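Protein FLUORESCENT IN BLUE LIGHT, chloroplastic (Arabidopsis thaliana, PDB 4YVO) acts as a negative regulator of chloroplast tetrapyrrole and chlorophyll biosynthesis, its TPR domain mediating complex formation with glutamyl-tRNA reductase. Local coordinates at residues A[77-82]-A[112-117]; A[54-59]-A[92-97]; A[141-144]-A[150-153]; A[116-121]-A[132-137]. All blocks are in the same frame, centred on the assembly; numbering follows the deposited sequence.

Contact 1 of 4, residues A[77-82]-A[112-117]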
loop_
_atom_site.group_PDB
_atom_site.type_symbol
_atom_site.label_atom_id
_atom_site.label_comp_id
_atom_site.label_asym_id
_atom_site.label_seq_id
_atom_site.Cartn_x
_atom_site.Cartn_y
_atom_site.Cartn_z
ATOM N N ILE A 77 -7.559 1.438 -10.519
ATOM C CA ILE A 77 -7.305 1.113 -11.924
ATOM C C ILE A 77 -5.906 0.530 -12.099
ATOM O O ILE A 77 -5.721 -0.471 -12.798
ATOM C CB ILE A 77 -7.487 2.344 -12.840
ATOM C CG1 ILE A 77 -8.946 2.803 -12.808
ATOM C CG2 ILE A 77 -7.051 2.039 -14.279
ATOM C CD1 ILE A 77 -9.182 4.134 -13.488
ATOM N N ALA A 78 -4.922 1.145 -11.450
ATOM C CA ALA A 78 -3.554 0.656 -11.533
ATOM C C ALA A 78 -3.476 -0.786 -11.029
ATOM O O ALA A 78 -2.798 -1.620 -11.621
ATOM C CB ALA A 78 -2.614 1.558 -10.739
ATOM N N LEU A 79 -4.192 -1.079 -9.947
ATOM C CA LEU A 79 -4.194 -2.430 -9.384
ATOM C C LEU A 79 -4.760 -3.439 -10.375
ATOM O O LEU A 79 -4.188 -4.513 -10.577
ATOM C CB LEU A 79 -5.009 -2.481 -8.090
ATOM C CG LEU A 79 -4.916 -3.803 -7.323
ATOM C CD1 LEU A 79 -3.564 -3.912 -6.630
ATOM C CD2 LEU A 79 -6.047 -3.926 -6.316
ATOM N N GLU A 80 -5.888 -3.092 -10.990
ATOM C CA GLU A 80 -6.536 -3.979 -11.952
ATOM C C GLU A 80 -5.620 -4.218 -13.160
ATOM O O GLU A 80 -5.470 -5.353 -13.615
ATOM C CB GLU A 80 -7.913 -3.424 -12.370
ATOM C CG GLU A 80 -8.803 -4.417 -13.138
ATOM C CD GLU A 80 -10.274 -3.992 -13.227
ATOM O OE1 GLU A 80 -10.868 -3.610 -12.191
ATOM O OE2 GLU A 80 -10.850 -4.064 -14.338
ATOM N N LEU A 81 -5.000 -3.151 -13.662
ATOM C CA LEU A 81 -4.107 -3.260 -14.816
ATOM C C LEU A 81 -2.856 -4.071 -14.490
ATOM O O LEU A 81 -2.408 -4.890 -15.303
ATOM C CB LEU A 81 -3.716 -1.873 -15.333
ATOM C CG LEU A 81 -4.835 -1.034 -15.952
ATOM C CD1 LEU A 81 -4.285 0.303 -16.394
ATOM C CD2 LEU A 81 -5.481 -1.759 -17.129
ATOM N N ALA A 82 -2.291 -3.839 -13.312
ATOM C CA ALA A 82 -1.096 -4.561 -12.891
ATOM C C ALA A 82 -1.391 -6.050 -12.753
ATOM O O ALA A 82 -0.563 -6.893 -13.094
ATOM C CB ALA A 82 -0.554 -3.994 -11.577
ATOM N N ILE A 112 -5.642 -1.644 5.840
ATOM C CA ILE A 112 -4.868 -2.828 6.211
ATOM C C ILE A 112 -4.973 -3.923 5.157
ATOM O O ILE A 112 -3.985 -4.587 4.852
ATOM C CB ILE A 112 -5.262 -3.362 7.609
ATOM C CG1 ILE A 112 -4.797 -2.375 8.679
ATOM C CG2 ILE A 112 -4.653 -4.741 7.878
ATOM C CD1 ILE A 112 -5.464 -2.574 10.034
ATOM N N GLN A 113 -6.161 -4.090 4.576
ATOM C CA GLN A 113 -6.347 -5.063 3.498
ATOM C C GLN A 113 -5.340 -4.827 2.368
ATOM O O GLN A 113 -4.719 -5.763 1.862
ATOM C CB GLN A 113 -7.778 -5.006 2.943
ATOM C CG GLN A 113 -7.984 -5.835 1.686
ATOM C CD GLN A 113 -9.332 -5.597 1.027
ATOM O OE1 GLN A 113 -10.214 -4.951 1.597
ATOM N NE2 GLN A 113 -9.494 -6.117 -0.186
ATOM N N TYR A 114 -5.168 -3.568 1.975
ATOM C CA TYR A 114 -4.291 -3.263 0.848
ATOM C C TYR A 114 -2.807 -3.260 1.203
ATOM O O TYR A 114 -1.993 -3.791 0.449
ATOM C CB TYR A 114 -4.740 -1.989 0.124
ATOM C CG TYR A 114 -5.981 -2.277 -0.694
ATOM C CD1 TYR A 114 -5.899 -3.011 -1.871
ATOM C CD2 TYR A 114 -7.237 -1.882 -0.259
ATOM C CE1 TYR A 114 -7.025 -3.311 -2.612
ATOM C CE2 TYR A 114 -8.373 -2.181 -0.999
ATOM C CZ TYR A 114 -8.256 -2.897 -2.172
ATOM O OH TYR A 114 -9.379 -3.199 -2.918
ATOM N N HIS A 115 -2.444 -2.704 2.353
ATOM C CA HIS A 115 -1.054 -2.822 2.782
ATOM C C HIS A 115 -0.663 -4.292 2.972
ATOM O O HIS A 115 0.484 -4.679 2.724
ATOM C CB HIS A 115 -0.788 -2.032 4.064
ATOM C CG HIS A 115 -0.885 -0.558 3.887
ATOM N ND1 HIS A 115 -0.103 0.161 3.003
ATOM C CD2 HIS A 115 -1.681 0.365 4.512
ATOM C CE1 HIS A 115 -0.409 1.431 3.082
ATOM N NE2 HIS A 115 -1.354 1.596 3.970
ATOM N N SER A 116 -1.616 -5.112 3.412
ATOM C CA SER A 116 -1.340 -6.534 3.597
ATOM C C SER A 116 -1.037 -7.217 2.271
ATOM O O SER A 116 -0.270 -8.171 2.232
ATOM C CB SER A 116 -2.489 -7.242 4.316
ATOM O OG SER A 116 -2.590 -6.760 5.645
ATOM N N MET A 117 -1.620 -6.712 1.184
ATOM C CA MET A 117 -1.321 -7.250 -0.143
ATOM C C MET A 117 0.144 -7.051 -0.498
ATOM O O MET A 117 0.742 -7.903 -1.148
ATOM C CB MET A 117 -2.173 -6.592 -1.221
ATOM C CG MET A 117 -3.597 -7.029 -1.258
ATOM S SD MET A 117 -4.403 -6.196 -2.622
ATOM C CE MET A 117 -3.368 -6.689 -3.993
#
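L79 of helix 68-84 meets Y114 and M117 of helix 108-125, each with a different branch of its fork. The two segments belong to the first and second of three tetratricopeptide repeats (TPRs), and the contact illustrates how equivalent helices of successive repeats can touch through long side chains although their backbones stay apart: the nearest CA atoms, those of L79 and Y114, are 10.3 Å from each other. L79 carries its whole side of the bridge. With CG anti to the backbone N (chi1 -172°) and chi2 at 74°, both methyls extend into the gap and part there. One of them, CD2, lies 3.9 Å from Y114 CE1, approaching the ring on a slant. The other, CD1, meets M117 end on, 3.8 Å from its CE methyl. M117 runs straight through chi2 and then bends at the sulfur (chi3 56°), and this last turn sets CE in front of the leucine. Nothing polar joins the segments, so the bridge rests on van der Waals contact between carbon atoms.

Helix 88-104 flanks the meeting point: E91 touches both L79 and M117, while L98 and L102 pack on Y114. K76 and Q83, from the first repeat's own helix 68-84, add further contacts to Y114 and M117. Within segment 112-117 the carbonyl oxygen of I112 is gripped twice, by the backbone N of S116 and, from the opposite face of the carbonyl plane, by the hydroxyl of S116, whose OG sits 2.7 Å from I112 O.

Contact 2 of 4, residues A[54-59]-A[92-97]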
loop_
_atom_site.group_PDB
_atom_site.type_symbol
_atom_site.label_atom_id
_atom_site.label_comp_id
_atom_site.label_asym_id
_atom_site.label_seq_id
_atom_site.Cartn_x
_atom_site.Cartn_y
_atom_site.Cartn_z
ATOM N N SER A 54 0.785 5.789 -15.991
ATOM C CA SER A 54 0.022 7.023 -15.857
ATOM C C SER A 54 -0.807 7.056 -14.578
ATOM O O SER A 54 -0.783 8.037 -13.838
ATOM C CB SER A 54 -0.892 7.208 -17.067
ATOM O OG SER A 54 -1.636 8.409 -16.957
ATOM N N LYS A 55 -1.542 5.976 -14.323
ATOM C CA LYS A 55 -2.437 5.919 -13.175
ATOM C C LYS A 55 -1.690 5.969 -11.845
ATOM O O LYS A 55 -2.179 6.561 -10.880
ATOM C CB LYS A 55 -3.334 4.681 -13.236
ATOM C CG LYS A 55 -4.393 4.728 -14.328
ATOM C CD LYS A 55 -5.377 5.846 -14.076
ATOM C CE LYS A 55 -6.399 5.936 -15.195
ATOM N NZ LYS A 55 -6.967 7.306 -15.290
ATOM N N LEU A 56 -0.515 5.348 -11.780
ATOM C CA LEU A 56 0.289 5.440 -10.570
ATOM C C LEU A 56 0.750 6.879 -10.337
ATOM O O LEU A 56 0.720 7.372 -9.212
ATOM C CB LEU A 56 1.480 4.484 -10.617
ATOM C CG LEU A 56 1.132 2.998 -10.498
ATOM C CD1 LEU A 56 2.371 2.156 -10.771
ATOM C CD2 LEU A 56 0.544 2.676 -9.120
ATOM N N LYS A 57 1.157 7.557 -11.406
ATOM C CA LYS A 57 1.609 8.941 -11.306
ATOM C C LYS A 57 0.472 9.853 -10.852
ATOM O O LYS A 57 0.636 10.667 -9.930
ATOM C CB LYS A 57 2.164 9.418 -12.652
ATOM N N THR A 58 -0.686 9.713 -11.488
ATOM C CA THR A 58 -1.806 10.592 -11.165
ATOM C C THR A 58 -2.361 10.293 -9.767
ATOM O O THR A 58 -2.735 11.210 -9.038
ATOM C CB THR A 58 -2.913 10.558 -12.244
ATOM O OG1 THR A 58 -3.381 9.215 -12.419
ATOM C CG2 THR A 58 -2.370 11.069 -13.567
ATOM N N GLY A 59 -2.397 9.018 -9.393
ATOM C CA GLY A 59 -2.764 8.646 -8.036
ATOM C C GLY A 59 -1.867 9.307 -6.999
ATOM O O GLY A 59 -2.352 9.871 -6.009
ATOM N N LYS A 92 2.167 -4.081 -6.240
ATOM C CA LYS A 92 2.499 -3.624 -4.897
ATOM C C LYS A 92 2.441 -2.101 -4.773
ATOM O O LYS A 92 2.015 -1.581 -3.746
ATOM C CB LYS A 92 3.864 -4.181 -4.452
ATOM C CG LYS A 92 3.807 -5.685 -4.184
ATOM C CD LYS A 92 5.000 -6.212 -3.400
ATOM C CE LYS A 92 6.311 -5.954 -4.092
ATOM N NZ LYS A 92 7.502 -6.378 -3.262
ATOM N N LYS A 93 2.858 -1.385 -5.814
ATOM C CA LYS A 93 2.798 0.075 -5.779
ATOM C C LYS A 93 1.338 0.544 -5.739
ATOM O O LYS A 93 0.990 1.493 -5.024
ATOM C CB LYS A 93 3.522 0.685 -6.984
ATOM C CG LYS A 93 5.016 0.372 -7.052
ATOM C CD LYS A 93 5.666 1.047 -8.256
ATOM C CE LYS A 93 7.084 0.542 -8.472
ATOM N NZ LYS A 93 7.642 0.978 -9.785
ATOM N N ALA A 94 0.486 -0.120 -6.509
ATOM C CA ALA A 94 -0.931 0.227 -6.522
ATOM C C ALA A 94 -1.570 -0.073 -5.165
ATOM O O ALA A 94 -2.344 0.734 -4.645
ATOM C CB ALA A 94 -1.658 -0.511 -7.650
ATOM N N ALA A 95 -1.230 -1.224 -4.590
ATOM C CA ALA A 95 -1.776 -1.608 -3.294
ATOM C C ALA A 95 -1.353 -0.627 -2.201
ATOM O O ALA A 95 -2.165 -0.256 -1.355
ATOM C CB ALA A 95 -1.365 -3.031 -2.933
ATOM N N ARG A 96 -0.092 -0.210 -2.213
ATOM C CA ARG A 96 0.372 0.792 -1.262
ATOM C C ARG A 96 -0.400 2.098 -1.425
ATOM O O ARG A 96 -0.783 2.734 -0.441
ATOM C CB ARG A 96 1.862 1.052 -1.440
ATOM C CG ARG A 96 2.362 2.254 -0.641
ATOM C CD ARG A 96 3.868 2.403 -0.731
ATOM N NE ARG A 96 4.312 2.435 -2.117
ATOM C CZ ARG A 96 5.510 2.032 -2.528
ATOM N NH1 ARG A 96 6.392 1.565 -1.654
ATOM N NH2 ARG A 96 5.822 2.093 -3.813
ATOM N N GLY A 97 -0.612 2.514 -2.671
ATOM C CA GLY A 97 -1.358 3.731 -2.944
ATOM C C GLY A 97 -2.783 3.636 -2.422
ATOM O O GLY A 97 -3.302 4.590 -1.838
#
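The helical turns carrying L56 and A94 come within 6.7 Å of each other, measured between the CA atoms of these two residues. Both segments are regular helix without a break, 92-97 being held by bonds such as R96 N to K92 O and G97 N to K93 O. At this spacing a single leucine spans the gap. L56 has CG anti to its carbonyl carbon (chi1 -71°); chi2 of 171° carries CD1 straight on, and CD2, the branch turned off to the side, meets the opposing main chain. That methyl rests 3.8 Å from A94 N and 4.1 Å from K93 C, so it abuts peptide atoms as much as side chains.

Helices 48-64 and 88-104 carry these segments in the first and second TPR repeats, and the contact is one of the inter-repeat joints through which such repeats stack side by side, as in the superhelices of TPR proteins. The small size of A94 lets the leucine come close to the backbone: the CA–CB bond of A94 points neither at nor away from segment 54-59, and its CB lies 4.1 Å from L56 CD2. K93 contributes the root of its chain, with CB 4.2 Å from L56 CD2, before its extended remainder leads off to a salt bridge between NZ and E90. Helix 68-84 lies alongside, with F75 and A78 packing on L56 and A78 also touching A94.

Contact 3 of 4, residues A[141-144]-A[150-153]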
loop_
_atom_site.group_PDB
_atom_site.type_symbol
_atom_site.label_atom_id
_atom_site.label_comp_id
_atom_site.label_asym_id
_atom_site.label_seq_id
_atom_site.Cartn_x
_atom_site.Cartn_y
_atom_site.Cartn_z
ATOM N N CYS A 141 -2.225 1.917 11.216
ATOM C CA CYS A 141 -3.649 1.618 11.085
ATOM C C CYS A 141 -4.207 0.958 12.341
ATOM O O CYS A 141 -5.267 1.352 12.836
ATOM C CB CYS A 141 -3.917 0.730 9.870
ATOM S SG CYS A 141 -3.694 1.542 8.283
ATOM N N TYR A 142 -3.500 -0.045 12.859
ATOM C CA TYR A 142 -3.960 -0.735 14.057
ATOM C C TYR A 142 -3.981 0.211 15.258
ATOM O O TYR A 142 -4.858 0.116 16.108
ATOM C CB TYR A 142 -3.116 -1.980 14.345
ATOM C CG TYR A 142 -3.516 -3.193 13.533
ATOM C CD1 TYR A 142 -4.816 -3.687 13.572
ATOM C CD2 TYR A 142 -2.586 -3.872 12.757
ATOM C CE1 TYR A 142 -5.179 -4.798 12.832
ATOM C CE2 TYR A 142 -2.940 -4.991 12.022
ATOM C CZ TYR A 142 -4.235 -5.452 12.060
ATOM O OH TYR A 142 -4.579 -6.566 11.323
ATOM N N THR A 143 -3.027 1.137 15.310
ATOM C CA THR A 143 -3.021 2.149 16.362
ATOM C C THR A 143 -4.286 3.013 16.315
ATOM O O THR A 143 -4.922 3.259 17.343
ATOM C CB THR A 143 -1.762 3.036 16.284
ATOM O OG1 THR A 143 -0.599 2.225 16.493
ATOM C CG2 THR A 143 -1.808 4.137 17.341
ATOM N N GLU A 144 -4.663 3.461 15.122
ATOM C CA GLU A 144 -5.893 4.239 14.984
ATOM C C GLU A 144 -7.142 3.435 15.346
ATOM O O GLU A 144 -8.140 4.001 15.790
ATOM C CB GLU A 144 -6.024 4.817 13.575
ATOM C CG GLU A 144 -4.893 5.751 13.195
ATOM C CD GLU A 144 -4.823 6.978 14.081
ATOM O OE1 GLU A 144 -5.879 7.427 14.579
ATOM O OE2 GLU A 144 -3.704 7.500 14.277
ATOM N N LYS A 150 -1.860 -5.816 18.065
ATOM C CA LYS A 150 -1.419 -5.971 16.682
ATOM C C LYS A 150 -0.522 -4.815 16.251
ATOM O O LYS A 150 0.437 -5.017 15.505
ATOM C CB LYS A 150 -2.609 -6.129 15.726
ATOM C CG LYS A 150 -3.467 -7.353 16.005
ATOM C CD LYS A 150 -4.351 -7.690 14.810
ATOM C CE LYS A 150 -5.346 -8.793 15.135
ATOM N NZ LYS A 150 -6.385 -8.347 16.114
ATOM N N ALA A 151 -0.829 -3.604 16.714
ATOM C CA ALA A 151 0.002 -2.447 16.379
ATOM C C ALA A 151 1.431 -2.681 16.847
ATOM O O ALA A 151 2.384 -2.419 16.121
ATOM C CB ALA A 151 -0.557 -1.180 17.002
ATOM N N GLY A 152 1.566 -3.219 18.053
ATOM C CA GLY A 152 2.871 -3.472 18.631
ATOM C C GLY A 152 3.673 -4.497 17.855
ATOM O O GLY A 152 4.875 -4.327 17.666
ATOM N N LYS A 153 3.016 -5.569 17.411
ATOM C CA LYS A 153 3.706 -6.610 16.648
ATOM C C LYS A 153 4.257 -6.050 15.339
ATOM O O LYS A 153 5.423 -6.267 14.996
ATOM C CB LYS A 153 2.787 -7.806 16.361
ATOM C CG LYS A 153 2.384 -8.637 17.575
ATOM C CD LYS A 153 1.769 -9.963 17.122
ATOM C CE LYS A 153 0.972 -10.642 18.228
ATOM N NZ LYS A 153 -0.398 -10.065 18.353
#
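K150 lies over one face of the Y142 ring, its CB 3.7 Å from the ring centroid and just 9° off the normal, a CH-pi contact aimed almost at the centre of the ring. Further along the same chain, K150 CD comes down over the phenol end, 3.5 Å from Y142 CZ, so that two methylenes of the lysine rest on the aromatic surface. Beside the ring, A151 fits close to the opposing helix: its CB touches Y142 CB at 3.8 Å and T143 OG1 at 3.4 Å. The CA atoms of Y142 and A151 are 4.9 Å apart, a tight approach that a residue as small as alanine permits. A151 is the twentieth residue of the third TPR repeat, where alanine is common in this family, and the contact is the packing of the two antiparallel helices of one repeat near the turn between them.

In the next shell, the T143 hydroxyl is engaged by A139 O of its own helix. The K150 chain turns at chi4 (68°), and its NZ forms a salt bridge with D147. I112 of helix 108-125 packs on Y142, joining this repeat to the preceding one. An alanine in place of Y142 would remove the ring, and the methylenes of K150 would probably lose the surface they lie on, with a gap opening toward I112. The chemistry divides the lysine in two: its aliphatic part serves as apolar cover for an aromatic ring, while the charge, paired with D147, is probably largely balanced away from the ring.

Contact 4 of 4, residues A[116-121]-A[132-137]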
loop_
_atom_site.group_PDB
_atom_site.type_symbol
_atom_site.label_atom_id
_atom_site.label_comp_id
_atom_site.label_asym_id
_atom_site.label_seq_id
_atom_site.Cartn_x
_atom_site.Cartn_y
_atom_site.Cartn_z
ATOM N N SER A 116 -1.616 -5.112 3.412
ATOM C CA SER A 116 -1.340 -6.534 3.597
ATOM C C SER A 116 -1.037 -7.217 2.271
ATOM O O SER A 116 -0.270 -8.171 2.232
ATOM C CB SER A 116 -2.489 -7.242 4.316
ATOM O OG SER A 116 -2.590 -6.760 5.645
ATOM N N MET A 117 -1.620 -6.712 1.184
ATOM C CA MET A 117 -1.321 -7.250 -0.143
ATOM C C MET A 117 0.144 -7.051 -0.498
ATOM O O MET A 117 0.742 -7.903 -1.148
ATOM C CB MET A 117 -2.173 -6.592 -1.221
ATOM C CG MET A 117 -3.597 -7.029 -1.258
ATOM S SD MET A 117 -4.403 -6.196 -2.622
ATOM C CE MET A 117 -3.368 -6.689 -3.993
ATOM N N VAL A 118 0.714 -5.917 -0.102
ATOM C CA VAL A 118 2.131 -5.678 -0.339
ATOM C C VAL A 118 2.940 -6.811 0.289
ATOM O O VAL A 118 3.824 -7.389 -0.350
ATOM C CB VAL A 118 2.605 -4.319 0.227
ATOM C CG1 VAL A 118 4.103 -4.157 0.027
ATOM C CG2 VAL A 118 1.845 -3.176 -0.436
ATOM N N LEU A 119 2.604 -7.155 1.527
ATOM C CA LEU A 119 3.291 -8.240 2.227
ATOM C C LEU A 119 3.056 -9.592 1.551
ATOM O O LEU A 119 3.982 -10.391 1.378
ATOM C CB LEU A 119 2.841 -8.312 3.689
ATOM C CG LEU A 119 3.098 -7.032 4.498
ATOM C CD1 LEU A 119 2.645 -7.240 5.931
ATOM C CD2 LEU A 119 4.562 -6.603 4.455
ATOM N N ALA A 120 1.810 -9.850 1.168
ATOM C CA ALA A 120 1.462 -11.141 0.591
ATOM C C ALA A 120 2.124 -11.357 -0.766
ATOM O O ALA A 120 2.665 -12.431 -1.028
ATOM C CB ALA A 120 -0.050 -11.293 0.486
ATOM N N ILE A 121 2.100 -10.331 -1.619
ATOM C CA ILE A 121 2.733 -10.426 -2.932
ATOM C C ILE A 121 4.242 -10.617 -2.769
ATOM O O ILE A 121 4.867 -11.418 -3.470
ATOM C CB ILE A 121 2.445 -9.164 -3.781
ATOM C CG1 ILE A 121 0.948 -9.045 -4.090
ATOM C CG2 ILE A 121 3.265 -9.167 -5.071
ATOM C CD1 ILE A 121 0.532 -7.644 -4.483
ATOM N N THR A 132 8.993 -2.939 4.322
ATOM C CA THR A 132 9.247 -2.127 5.510
ATOM C C THR A 132 8.174 -1.056 5.700
ATOM O O THR A 132 7.591 -0.913 6.781
ATOM C CB THR A 132 10.631 -1.465 5.446
ATOM O OG1 THR A 132 11.609 -2.470 5.171
ATOM C CG2 THR A 132 10.961 -0.763 6.768
ATOM N N GLU A 133 7.899 -0.319 4.636
ATOM C CA GLU A 133 6.885 0.721 4.685
ATOM C C GLU A 133 5.510 0.142 5.019
ATOM O O GLU A 133 4.734 0.746 5.769
ATOM C CB GLU A 133 6.823 1.454 3.348
ATOM C CG GLU A 133 5.889 2.625 3.370
ATOM C CD GLU A 133 5.917 3.416 2.081
ATOM O OE1 GLU A 133 6.822 3.181 1.247
ATOM O OE2 GLU A 133 5.034 4.277 1.908
ATOM N N ALA A 134 5.207 -1.029 4.472
ATOM C CA ALA A 134 3.921 -1.664 4.743
ATOM C C ALA A 134 3.765 -2.033 6.219
ATOM O O ALA A 134 2.689 -1.854 6.793
ATOM C CB ALA A 134 3.717 -2.875 3.851
ATOM N N TYR A 135 4.822 -2.543 6.844
ATOM C CA TYR A 135 4.737 -2.864 8.270
ATOM C C TYR A 135 4.395 -1.627 9.090
ATOM O O TYR A 135 3.550 -1.676 9.987
ATOM C CB TYR A 135 6.049 -3.432 8.802
ATOM C CG TYR A 135 6.385 -4.842 8.386
ATOM C CD1 TYR A 135 5.425 -5.844 8.356
ATOM C CD2 TYR A 135 7.679 -5.174 8.040
ATOM C CE1 TYR A 135 5.755 -7.140 7.995
ATOM C CE2 TYR A 135 8.019 -6.454 7.685
ATOM C CZ TYR A 135 7.064 -7.435 7.660
ATOM O OH TYR A 135 7.442 -8.705 7.300
ATOM N N GLY A 136 5.074 -0.521 8.800
ATOM C CA GLY A 136 4.848 0.706 9.535
ATOM C C GLY A 136 3.443 1.242 9.317
ATOM O O GLY A 136 2.807 1.725 10.258
ATOM N N ALA A 137 2.950 1.154 8.081
ATOM C CA ALA A 137 1.614 1.648 7.762
ATOM C C ALA A 137 0.548 0.805 8.465
ATOM O O ALA A 137 -0.420 1.337 9.015
ATOM C CB ALA A 137 1.395 1.646 6.264
#
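V118 is the first side chain of segment 116-121 to meet A134 of helix 131-144. The two helical segments run roughly antiparallel, at 144°, with axes 9.0 Å apart at closest approach, and they join the second TPR repeat to the third. V118 places CG1 anti to its backbone N (chi1 177°), and this branch lies 4.1 Å from A134 CB.

L119, next in sequence, does most of the work. Both branches of its fork reach Y135, and CD2 also meets A134: CD2 touches A134 CB at 3.9 Å and stands over one face of the Y135 ring, 4.2 Å from the centroid and 27° off the normal, a CH-pi contact. The sister methyl CD1 reaches the same ring at Y135 CE1, 3.7 Å away. A134 therefore sits in a shallow notch between V118 and L119, while Y135, which leaves its own helix to one side, swings its ring back onto L119. Further along, I121 packs against helix 88-104, on another side of helix 108-125.

Around the joint, I131 and I138 also pack on L119, and F154, T157 and Y158 of helix 148-162 touch Y135. With a serine here in place of Y135, both methyls of L119 would probably lose their aromatic partner, and a gap would be likely to open between helices 108-125 and 148-162. Since no hydrogen bond crosses the two segments, their cohesion comes from fitted apolar surfaces and the weak attraction of C-H groups for a pi face.

The four contacts follow the side-by-side stacking of three TPR repeats. Contacts 1 and 2 both join the first repeat to the second, through different pairs of helices; their centres are 9 Å apart, they touch, for instance at A78 and L56, and their segments alternate along the chain. Contact 4 joins the second repeat to the third and shares S116, M117 and helix 108-125 with contact 1, about 11 Å away between centres. Contact 3 lies within the third repeat, using helix 131-144 as contact 4 does, the two centres 13 Å apart; contacts 2 and 3, on opposite sides of the chain's centre, are 24 Å apart. Shared helices thus connect the contacts through the domain that binds glutamyl-tRNA reductase.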